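Local coordinates for protein alanine racemase (Acinetobacter baumannii, PDB 4QHR) that belongs to the alanine racemase family of two-domain proteins, pairing a TIM-type barrel that carries covalently bound pyridoxal phosphate with a C-terminal beta domain, at residues I271-Y277 / V300-I305; Q3-D9 / V233-E239; I289-P295 / I307-Q313. Residue numbers count along the deposited sequence, not the author numbering.

In the fold
All three contacts lie on the same side of the chain's centre, in the beta domain, with contact 2 reaching to helix 10-23. Contact 2 comes first along the chain: it pairs strand 4-8, ahead of the barrel, with strand 234-246, behind it, so the N-terminus joins the C-terminal sheet. Contacts 1 and 3 follow, their segments alternating in sequence: 271-277, 289-295, 300-305, 307-313. Contact 1, centred about 14 Å from the centre of contact 2, packs I271 on A4, F236 and A238. Contact 3 is centred about 19 Å from contact 1 and 18 Å from contact 2, on the antiparallel strands 292-297 and 305-308. The mixed sheet thus unites both chain ends with later hairpins.

Contact 1 of 3, residues I271-Y277 / V300-I305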
loop_
_atom_site.group_PDB
_atom_site.type_symbol
_atom_site.label_atom_id
_atom_site.label_comp_id
_atom_site.label_asym_id
_atom_site.label_seq_id
_atom_site.Cartn_x
_atom_site.Cartn_y
_atom_site.Cartn_z
ATOM N N ILE A 271 -3.080 -12.694 -5.355
ATOM C CA ILE A 271 -2.565 -11.403 -4.862
ATOM C C ILE A 271 -2.958 -10.318 -5.825
ATOM O O ILE A 271 -3.107 -10.605 -7.028
ATOM C CB ILE A 271 -1.054 -11.464 -4.728
ATOM C CG1 ILE A 271 -0.610 -10.553 -3.604
ATOM C CG2 ILE A 271 -0.331 -11.066 -6.041
ATOM C CD1 ILE A 271 -0.921 -11.116 -2.238
ATOM N N GLY A 272 -3.124 -9.079 -5.327
ATOM C CA GLY A 272 -3.305 -7.937 -6.221
ATOM C C GLY A 272 -2.987 -6.654 -5.492
ATOM O O GLY A 272 -2.394 -6.691 -4.395
ATOM N N TYR A 273 -3.403 -5.519 -6.040
ATOM C CA TYR A 273 -3.021 -4.265 -5.437
ATOM C C TYR A 273 -3.723 -4.004 -4.147
ATOM O O TYR A 273 -3.251 -3.178 -3.394
ATOM C CB TYR A 273 -3.080 -3.051 -6.378
ATOM C CG TYR A 273 -4.476 -2.769 -6.897
ATOM C CD1 TYR A 273 -5.410 -2.104 -6.145
ATOM C CD2 TYR A 273 -4.830 -3.156 -8.197
ATOM C CE1 TYR A 273 -6.697 -1.840 -6.654
ATOM C CE2 TYR A 273 -6.059 -2.886 -8.709
ATOM C CZ TYR A 273 -6.991 -2.271 -7.937
ATOM O OH TYR A 273 -8.249 -2.086 -8.518
ATOM N N GLY A 274 -4.815 -4.730 -3.874
ATOM C CA GLY A 274 -5.490 -4.695 -2.578
ATOM C C GLY A 274 -4.701 -5.335 -1.463
ATOM O O GLY A 274 -5.027 -5.125 -0.265
ATOM N N ASP A 275 -3.685 -6.126 -1.835
ATOM C CA ASP A 275 -2.697 -6.627 -0.881
ATOM C C ASP A 275 -1.438 -5.779 -0.811
ATOM O O ASP A 275 -0.605 -5.997 0.053
ATOM C CB ASP A 275 -2.278 -8.015 -1.258
ATOM C CG ASP A 275 -3.418 -8.910 -1.364
ATOM O OD1 ASP A 275 -3.836 -9.362 -0.270
ATOM O OD2 ASP A 275 -3.915 -9.108 -2.518
ATOM N N GLY A 276 -1.328 -4.827 -1.706
ATOM C CA GLY A 276 -0.127 -4.014 -1.842
ATOM C C GLY A 276 0.829 -4.496 -2.923
ATOM O O GLY A 276 1.901 -3.951 -3.047
ATOM N N TYR A 277 0.442 -5.481 -3.738
ATOM C CA TYR A 277 1.227 -5.794 -4.913
ATOM C C TYR A 277 0.982 -4.711 -5.985
ATOM O O TYR A 277 -0.176 -4.414 -6.255
ATOM C CB TYR A 277 0.824 -7.162 -5.442
ATOM C CG TYR A 277 1.745 -7.692 -6.530
ATOM C CD1 TYR A 277 3.021 -8.151 -6.228
ATOM C CD2 TYR A 277 1.353 -7.720 -7.830
ATOM C CE1 TYR A 277 3.869 -8.643 -7.214
ATOM C CE2 TYR A 277 2.175 -8.238 -8.831
ATOM C CZ TYR A 277 3.441 -8.681 -8.520
ATOM O OH TYR A 277 4.253 -9.182 -9.531
ATOM N N VAL A 300 -2.939 -6.118 -13.443
ATOM C CA VAL A 300 -3.068 -6.533 -12.040
ATOM C C VAL A 300 -4.396 -5.983 -11.505
ATOM O O VAL A 300 -4.659 -4.781 -11.603
ATOM C CB VAL A 300 -1.865 -5.976 -11.225
ATOM C CG1 VAL A 300 -2.027 -6.113 -9.721
ATOM C CG2 VAL A 300 -0.587 -6.579 -11.742
ATOM N N SER A 301 -5.217 -6.843 -10.914
ATOM C CA SER A 301 -6.482 -6.361 -10.341
ATOM C C SER A 301 -6.343 -6.205 -8.808
ATOM O O SER A 301 -5.255 -6.358 -8.256
ATOM C CB SER A 301 -7.624 -7.305 -10.755
ATOM O OG SER A 301 -7.500 -8.556 -10.150
ATOM N N MET A 302 -7.443 -5.871 -8.160
ATOM C CA MET A 302 -7.403 -5.647 -6.730
ATOM C C MET A 302 -6.933 -6.894 -6.002
ATOM O O MET A 302 -6.135 -6.766 -5.120
ATOM C CB MET A 302 -8.743 -5.152 -6.216
ATOM C CG MET A 302 -8.669 -4.629 -4.772
ATOM S SD MET A 302 -10.217 -3.835 -4.288
ATOM C CE MET A 302 -10.175 -2.393 -5.358
ATOM N N ASP A 303 -7.466 -8.074 -6.383
ATOM C CA ASP A 303 -7.309 -9.320 -5.673
ATOM C C ASP A 303 -6.577 -10.437 -6.395
ATOM O O ASP A 303 -6.263 -11.482 -5.788
ATOM C CB ASP A 303 -8.686 -9.873 -5.327
ATOM C CG ASP A 303 -9.538 -8.859 -4.605
ATOM O OD1 ASP A 303 -9.089 -8.090 -3.740
ATOM O OD2 ASP A 303 -10.719 -8.844 -4.925
ATOM N N MET A 304 -6.254 -10.232 -7.648
ATOM C CA MET A 304 -5.716 -11.307 -8.477
ATOM C C MET A 304 -4.742 -10.796 -9.534
ATOM O O MET A 304 -4.872 -9.649 -9.978
ATOM C CB MET A 304 -6.844 -11.980 -9.215
ATOM C CG MET A 304 -7.639 -12.941 -8.393
ATOM S SD MET A 304 -9.075 -13.572 -9.304
ATOM C CE MET A 304 -10.265 -12.240 -9.189
ATOM N N ILE A 305 -3.784 -11.661 -9.884
ATOM C CA ILE A 305 -2.922 -11.455 -11.039
ATOM C C ILE A 305 -2.909 -12.715 -11.899
ATOM O O ILE A 305 -3.231 -13.839 -11.426
ATOM C CB ILE A 305 -1.444 -11.019 -10.662
ATOM C CG1 ILE A 305 -0.676 -12.157 -9.982
ATOM C CG2 ILE A 305 -1.445 -9.777 -9.836
ATOM C CD1 ILE A 305 0.764 -11.869 -9.590
#
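Two backbone hydrogen bonds join the loops: G274 N donates to M302 O at 2.7 Å and Y273 N to S301 O at 3.0 Å. Each loop is braced internally, G272 N reaching D275 OD2 (2.9 Å) and S301 OG giving its proton to M304 O (2.9 Å). D275 forms salt bridges with R2 and R350; R350 also bridges to D303 and R2 bonds D303 O, so both loops share two arginines. The backbones run so close at G272, whose CA is 3.2 Å from S301 O, that a CB would clash with 301-303. M302 CA sits over the face of the Y273 ring, 3.6 Å from its centroid, a CH-pi contact. V300 CG1 meets the edge of the Y277 ring (CD2, 4.2 Å), and I305 CD1 lies 3.8 Å from I271 CG2. Y273 packs on Y341 of the second subunit. Backbone hydrogen bonds set the loop-to-loop spacing, buried charges tie it to arginines near both chain ends, and apolar side chains seal it beside the dimer interface.

Contact 2 of 3, residues Q3-D9 / V233-E239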
loop_
_atom_site.group_PDB
_atom_site.type_symbol
_atom_site.label_atom_id
_atom_site.label_comp_id
_atom_site.label_asym_id
_atom_site.label_seq_id
_atom_site.Cartn_x
_atom_site.Cartn_y
_atom_site.Cartn_z
ATOM N N GLN A 3 -4.508 -17.591 0.455
ATOM C CA GLN A 3 -3.091 -17.533 0.815
ATOM C C GLN A 3 -2.409 -16.312 0.190
ATOM O O GLN A 3 -2.253 -16.210 -1.008
ATOM C CB GLN A 3 -2.402 -18.812 0.361
ATOM C CG GLN A 3 -3.020 -20.020 1.016
ATOM C CD GLN A 3 -2.908 -20.010 2.536
ATOM O OE1 GLN A 3 -1.899 -19.622 3.095
ATOM N NE2 GLN A 3 -3.948 -20.418 3.190
ATOM N N ALA A 4 -2.051 -15.386 1.065
ATOM C CA ALA A 4 -1.251 -14.195 0.774
ATOM C C ALA A 4 -0.508 -13.940 2.061
ATOM O O ALA A 4 -1.116 -13.679 3.090
ATOM C CB ALA A 4 -2.160 -13.014 0.429
ATOM N N THR A 5 0.811 -14.045 2.006
ATOM C CA THR A 5 1.673 -14.082 3.190
ATOM C C THR A 5 2.969 -13.243 3.067
ATOM O O THR A 5 3.611 -13.189 2.041
ATOM C CB THR A 5 2.047 -15.534 3.444
ATOM O OG1 THR A 5 0.869 -16.335 3.378
ATOM C CG2 THR A 5 2.661 -15.730 4.820
ATOM N N VAL A 6 3.321 -12.598 4.159
ATOM C CA VAL A 6 4.512 -11.760 4.288
ATOM C C VAL A 6 5.347 -12.417 5.392
ATOM O O VAL A 6 4.906 -12.455 6.550
ATOM C CB VAL A 6 4.163 -10.341 4.682
ATOM C CG1 VAL A 6 5.403 -9.549 5.104
ATOM C CG2 VAL A 6 3.417 -9.601 3.547
ATOM N N TYR A 7 6.499 -12.939 5.005
ATOM C CA TYR A 7 7.448 -13.648 5.885
ATOM C C TYR A 7 8.599 -12.726 6.160
ATOM O O TYR A 7 9.085 -12.086 5.234
ATOM C CB TYR A 7 8.061 -14.882 5.192
ATOM C CG TYR A 7 7.092 -15.968 4.835
ATOM C CD1 TYR A 7 6.451 -15.975 3.597
ATOM C CD2 TYR A 7 6.820 -16.966 5.700
ATOM C CE1 TYR A 7 5.567 -16.964 3.247
ATOM C CE2 TYR A 7 5.922 -17.945 5.369
ATOM C CZ TYR A 7 5.306 -17.940 4.131
ATOM O OH TYR A 7 4.420 -18.905 3.775
ATOM N N ILE A 8 9.048 -12.703 7.401
ATOM C CA ILE A 8 10.152 -11.863 7.843
ATOM C C ILE A 8 11.242 -12.727 8.477
ATOM O O ILE A 8 11.014 -13.323 9.547
ATOM C CB ILE A 8 9.658 -10.806 8.882
ATOM C CG1 ILE A 8 8.466 -10.007 8.368
ATOM C CG2 ILE A 8 10.804 -9.864 9.250
ATOM C CD1 ILE A 8 8.841 -9.065 7.203
ATOM N N ASP A 9 12.412 -12.780 7.855
ATOM C CA ASP A 9 13.587 -13.600 8.281
ATOM C C ASP A 9 14.463 -12.831 9.282
ATOM O O ASP A 9 15.153 -11.895 8.907
ATOM C CB ASP A 9 14.317 -14.028 7.019
ATOM C CG ASP A 9 15.627 -14.781 7.243
ATOM O OD1 ASP A 9 16.071 -15.141 8.353
ATOM O OD2 ASP A 9 16.241 -15.024 6.167
ATOM N N VAL A 233 15.174 -9.731 3.632
ATOM C CA VAL A 233 14.491 -10.086 4.859
ATOM C C VAL A 233 13.039 -10.541 4.569
ATOM O O VAL A 233 12.537 -11.534 5.152
ATOM C CB VAL A 233 14.532 -8.895 5.813
ATOM C CG1 VAL A 233 13.618 -9.110 7.033
ATOM C CG2 VAL A 233 15.946 -8.595 6.250
ATOM N N MET A 234 12.346 -9.814 3.704
ATOM C CA MET A 234 10.962 -10.095 3.401
ATOM C C MET A 234 10.804 -11.015 2.185
ATOM O O MET A 234 11.357 -10.721 1.115
ATOM C CB MET A 234 10.185 -8.794 3.091
ATOM C CG MET A 234 8.710 -9.007 2.870
ATOM S SD MET A 234 7.677 -7.611 2.382
ATOM C CE MET A 234 7.983 -6.431 3.707
ATOM N N THR A 235 10.006 -12.066 2.365
ATOM C CA THR A 235 9.429 -12.805 1.238
ATOM C C THR A 235 7.917 -12.595 1.188
ATOM O O THR A 235 7.192 -12.800 2.209
ATOM C CB THR A 235 9.774 -14.287 1.329
ATOM O OG1 THR A 235 11.186 -14.391 1.492
ATOM C CG2 THR A 235 9.403 -14.984 0.016
ATOM N N PHE A 236 7.408 -12.213 0.018
ATOM C CA PHE A 236 5.976 -11.913 -0.162
ATOM C C PHE A 236 5.460 -13.021 -1.092
ATOM O O PHE A 236 5.895 -13.127 -2.243
ATOM C CB PHE A 236 5.846 -10.506 -0.767
ATOM C CG PHE A 236 4.424 -9.972 -0.942
ATOM C CD1 PHE A 236 3.331 -10.390 -0.159
ATOM C CD2 PHE A 236 4.202 -8.983 -1.872
ATOM C CE1 PHE A 236 2.061 -9.831 -0.362
ATOM C CE2 PHE A 236 2.953 -8.439 -2.089
ATOM C CZ PHE A 236 1.883 -8.868 -1.344
ATOM N N THR A 237 4.554 -13.858 -0.567
ATOM C CA THR A 237 3.970 -14.972 -1.338
ATOM C C THR A 237 2.449 -14.989 -1.487
ATOM O O THR A 237 1.714 -14.348 -0.762
ATOM C CB THR A 237 4.424 -16.351 -0.793
ATOM O OG1 THR A 237 3.729 -16.676 0.424
ATOM C CG2 THR A 237 5.954 -16.369 -0.598
ATOM N N ALA A 238 1.989 -15.753 -2.489
ATOM C CA ALA A 238 0.587 -16.082 -2.667
ATOM C C ALA A 238 0.515 -17.477 -3.358
ATOM O O ALA A 238 1.517 -18.168 -3.453
ATOM C CB ALA A 238 -0.152 -14.982 -3.450
ATOM N N GLU A 239 -0.650 -17.909 -3.779
ATOM C CA GLU A 239 -0.815 -19.217 -4.391
ATOM C C GLU A 239 -1.643 -19.147 -5.657
ATOM O O GLU A 239 -2.454 -18.219 -5.893
ATOM C CB GLU A 239 -1.474 -20.221 -3.390
ATOM C CG GLU A 239 -0.481 -20.787 -2.378
ATOM C CD GLU A 239 -1.145 -21.745 -1.422
ATOM O OE1 GLU A 239 -2.315 -22.162 -1.699
ATOM O OE2 GLU A 239 -0.506 -22.075 -0.413
HETATM O O HOH W 1 0.945 -17.248 0.629
#
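The Y7 ring lies along strand 234-239 with its edge toward T235 O and T237 OG1, its CE1 3.4 Å from T237 OG1, while Y7 CB meets T235 CB at 4.3 Å. Beneath it the strands run antiparallel, their axes 4.7 Å apart at closest and 161° between directions. T5 and T237 form one hydrogen-bonded pair (T5 N to T237 O and T237 N to T5 O, both 2.9 Å), Y7 and T235 the next (Y7 N to T235 O 2.9 Å, T235 N to Y7 O 3.0 Å). D9 N to V233 O, at 3.0 Å, closes the ladder where D9 becomes the N-cap of helix 10-23. On the face of T5, Y7, T235 and T237, a water links T5 OG1 (2.9 Å) with T237 OG1 (2.8 Å). The other face is apolar: V6 CG2 touches F236 CD1 at 3.8 Å and V6 CG1 touches M234 CG at 4.0 Å, with I8 CD1 further along, 4.3 Å from M234 CB. Strand 352-355 bonds to the other edge of 4-8. Threonines and a tyrosine on one face, aliphatics, a methionine and a phenylalanine on the other, make this a two-sided sheet that fastens the N-terminus to the C-terminal domain.

Contact 3 of 3, residues I289-P295 / I307-Q313; sequences IDGKLCP and IDVTNTQ
A single backbone hydrogen bond joins these segments, D308 N to P295 O at 2.9 Å, away from which each chain makes a different turn. Beside it I307 CA makes a CA-H...O contact with the same P295 O at 3.2 Å. P295 CA and I307 CA are 5.6 Å apart, K292 CA and T312 CA 7.1 Å. In 289-295 the extended I289 enters a type I' turn, I289 to K292, with D290 and G291 both at positive phi (56/35 and 76/8). I289 N to K292 O (2.9 Å) and K292 N to I289 O (2.8 Å) close it, and the chain then stays extended from K292 to P295. K292 NZ folds back to D290 O at 2.9 Å. In 307-313 the strand ends at D308. D308 OD1 (chi1 t) accepts from T310 N at 2.9 Å, an Asx turn, and from T310 OG1 at 2.7 Å. V309 to T312 form a type I turn, T312 N to V309 O 3.0 Å, with T310 and N311 at -44/-47 and -90/6. This turn brings T312 (chi1 m) back toward the first segment: T312 OG1 lies 3.4 Å from C294 SG, and T312 CG2 4.2 Å from I289 CG2. C294 (chi1 m) sets CB 3.4 Å from D308 O, and P295 CG packs on D308 CB at 3.8 Å. I289 (chi1 m, chi2 t) sets CD1 4.4 Å from V309 CG1. With strand 286-289 before the tight turn, the arrangement is an antiparallel beta meander of successive hairpins, 286-289, 292-297 and 305-308, within the C-terminal beta domain.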
loop_
_atom_site.group_PDB
_atom_site.type_symbol
_atom_site.label_atom_id
_atom_site.label_comp_id
_atom_site.label_asym_id
_atom_site.label_seq_id
_atom_site.Cartn_x
_atom_site.Cartn_y
_atom_site.Cartn_z
ATOM N N ILE A 289 8.521 -19.036 -9.324
ATOM C CA ILE A 289 7.751 -20.263 -9.045
ATOM C C ILE A 289 8.617 -21.466 -9.433
ATOM O O ILE A 289 9.120 -21.497 -10.556
ATOM C CB ILE A 289 6.475 -20.392 -9.939
ATOM C CG1 ILE A 289 5.568 -19.192 -9.779
ATOM C CG2 ILE A 289 5.742 -21.713 -9.635
ATOM C CD1 ILE A 289 4.328 -19.202 -10.651
ATOM N N ASP A 290 8.764 -22.437 -8.527
ATOM C CA ASP A 290 9.382 -23.743 -8.807
ATOM C C ASP A 290 10.821 -23.552 -9.374
ATOM O O ASP A 290 11.253 -24.319 -10.247
ATOM C CB ASP A 290 8.476 -24.557 -9.780
ATOM C CG ASP A 290 8.903 -26.050 -9.904
ATOM O OD1 ASP A 290 9.157 -26.680 -8.877
ATOM O OD2 ASP A 290 8.999 -26.587 -11.034
ATOM N N GLY A 291 11.535 -22.524 -8.897
ATOM C CA GLY A 291 12.864 -22.207 -9.425
ATOM C C GLY A 291 12.939 -21.511 -10.761
ATOM O O GLY A 291 14.043 -21.331 -11.310
ATOM N N LYS A 292 11.791 -21.095 -11.291
ATOM C CA LYS A 292 11.735 -20.343 -12.540
ATOM C C LYS A 292 11.149 -18.958 -12.313
ATOM O O LYS A 292 10.614 -18.642 -11.257
ATOM C CB LYS A 292 10.859 -21.071 -13.551
ATOM C CG LYS A 292 11.568 -22.238 -14.214
ATOM C CD LYS A 292 10.983 -23.556 -13.793
ATOM C CE LYS A 292 11.965 -24.699 -14.011
ATOM N NZ LYS A 292 11.986 -25.543 -12.767
ATOM N N LEU A 293 11.264 -18.148 -13.341
ATOM C CA LEU A 293 10.684 -16.821 -13.379
ATOM C C LEU A 293 9.604 -16.905 -14.402
ATOM O O LEU A 293 9.880 -17.417 -15.512
ATOM C CB LEU A 293 11.734 -15.785 -13.791
ATOM C CG LEU A 293 12.766 -15.597 -12.690
ATOM C CD1 LEU A 293 13.993 -14.804 -13.170
ATOM C CD2 LEU A 293 12.154 -14.932 -11.457
ATOM N N CYS A 294 8.394 -16.427 -14.054
ATOM C CA CYS A 294 7.230 -16.431 -14.916
ATOM C C CYS A 294 6.661 -15.028 -15.083
ATOM O O CYS A 294 6.427 -14.333 -14.080
ATOM C CB CYS A 294 6.136 -17.322 -14.327
ATOM S SG CYS A 294 6.710 -18.986 -14.024
ATOM N N PRO A 295 6.422 -14.599 -16.338
ATOM C CA PRO A 295 5.918 -13.267 -16.539
ATOM C C PRO A 295 4.478 -13.059 -16.046
ATOM O O PRO A 295 3.622 -13.954 -16.136
ATOM C CB PRO A 295 5.981 -13.076 -18.058
ATOM C CG PRO A 295 6.050 -14.406 -18.638
ATOM C CD PRO A 295 6.624 -15.324 -17.606
ATOM N N ILE A 307 -0.373 -15.031 -14.567
ATOM C CA ILE A 307 0.990 -15.346 -14.920
ATOM C C ILE A 307 1.000 -16.382 -16.046
ATOM O O ILE A 307 0.091 -17.237 -16.146
ATOM C CB ILE A 307 1.803 -15.835 -13.705
ATOM C CG1 ILE A 307 1.230 -17.096 -13.149
ATOM C CG2 ILE A 307 1.825 -14.772 -12.568
ATOM C CD1 ILE A 307 1.938 -17.495 -11.884
ATOM N N ASP A 308 2.007 -16.273 -16.903
ATOM C CA ASP A 308 2.229 -17.246 -17.953
ATOM C C ASP A 308 3.024 -18.396 -17.372
ATOM O O ASP A 308 4.187 -18.224 -17.027
ATOM C CB ASP A 308 2.983 -16.585 -19.104
ATOM C CG ASP A 308 3.353 -17.552 -20.199
ATOM O OD1 ASP A 308 2.913 -18.698 -20.166
ATOM O OD2 ASP A 308 4.089 -17.106 -21.120
ATOM N N VAL A 309 2.385 -19.563 -17.289
ATOM C CA VAL A 309 3.000 -20.757 -16.738
ATOM C C VAL A 309 3.257 -21.806 -17.811
ATOM O O VAL A 309 3.551 -22.949 -17.483
ATOM C CB VAL A 309 2.185 -21.378 -15.594
ATOM C CG1 VAL A 309 2.247 -20.454 -14.375
ATOM C CG2 VAL A 309 0.743 -21.688 -15.993
ATOM N N THR A 310 3.148 -21.424 -19.069
ATOM C CA THR A 310 3.388 -22.355 -20.174
ATOM C C THR A 310 4.643 -23.225 -19.937
ATOM O O THR A 310 4.569 -24.463 -20.047
ATOM C CB THR A 310 3.433 -21.620 -21.529
ATOM O OG1 THR A 310 2.230 -20.859 -21.675
ATOM C CG2 THR A 310 3.519 -22.655 -22.696
ATOM N N ASN A 311 5.752 -22.604 -19.535
ATOM C CA ASN A 311 7.039 -23.311 -19.387
ATOM C C ASN A 311 7.331 -23.924 -18.013
ATOM O O ASN A 311 8.415 -24.433 -17.822
ATOM C CB ASN A 311 8.185 -22.333 -19.740
ATOM N N THR A 312 6.365 -23.900 -17.079
ATOM C CA THR A 312 6.603 -24.191 -15.667
ATOM C C THR A 312 5.543 -25.147 -15.109
ATOM O O THR A 312 4.328 -24.926 -15.263
ATOM C CB THR A 312 6.568 -22.860 -14.867
ATOM O OG1 THR A 312 7.466 -21.914 -15.478
ATOM C CG2 THR A 312 6.953 -23.037 -13.393
ATOM N N GLN A 313 5.989 -26.189 -14.428
ATOM C CA GLN A 313 5.047 -27.156 -13.858
ATOM C C GLN A 313 4.417 -26.608 -12.596
ATOM O O GLN A 313 5.125 -26.272 -11.639
ATOM C CB GLN A 313 5.721 -28.474 -13.525
ATOM C CG GLN A 313 5.937 -29.369 -14.728
ATOM C CD GLN A 313 6.106 -30.824 -14.344
ATOM O OE1 GLN A 313 5.995 -31.708 -15.203
ATOM N NE2 GLN A 313 6.370 -31.094 -13.052
#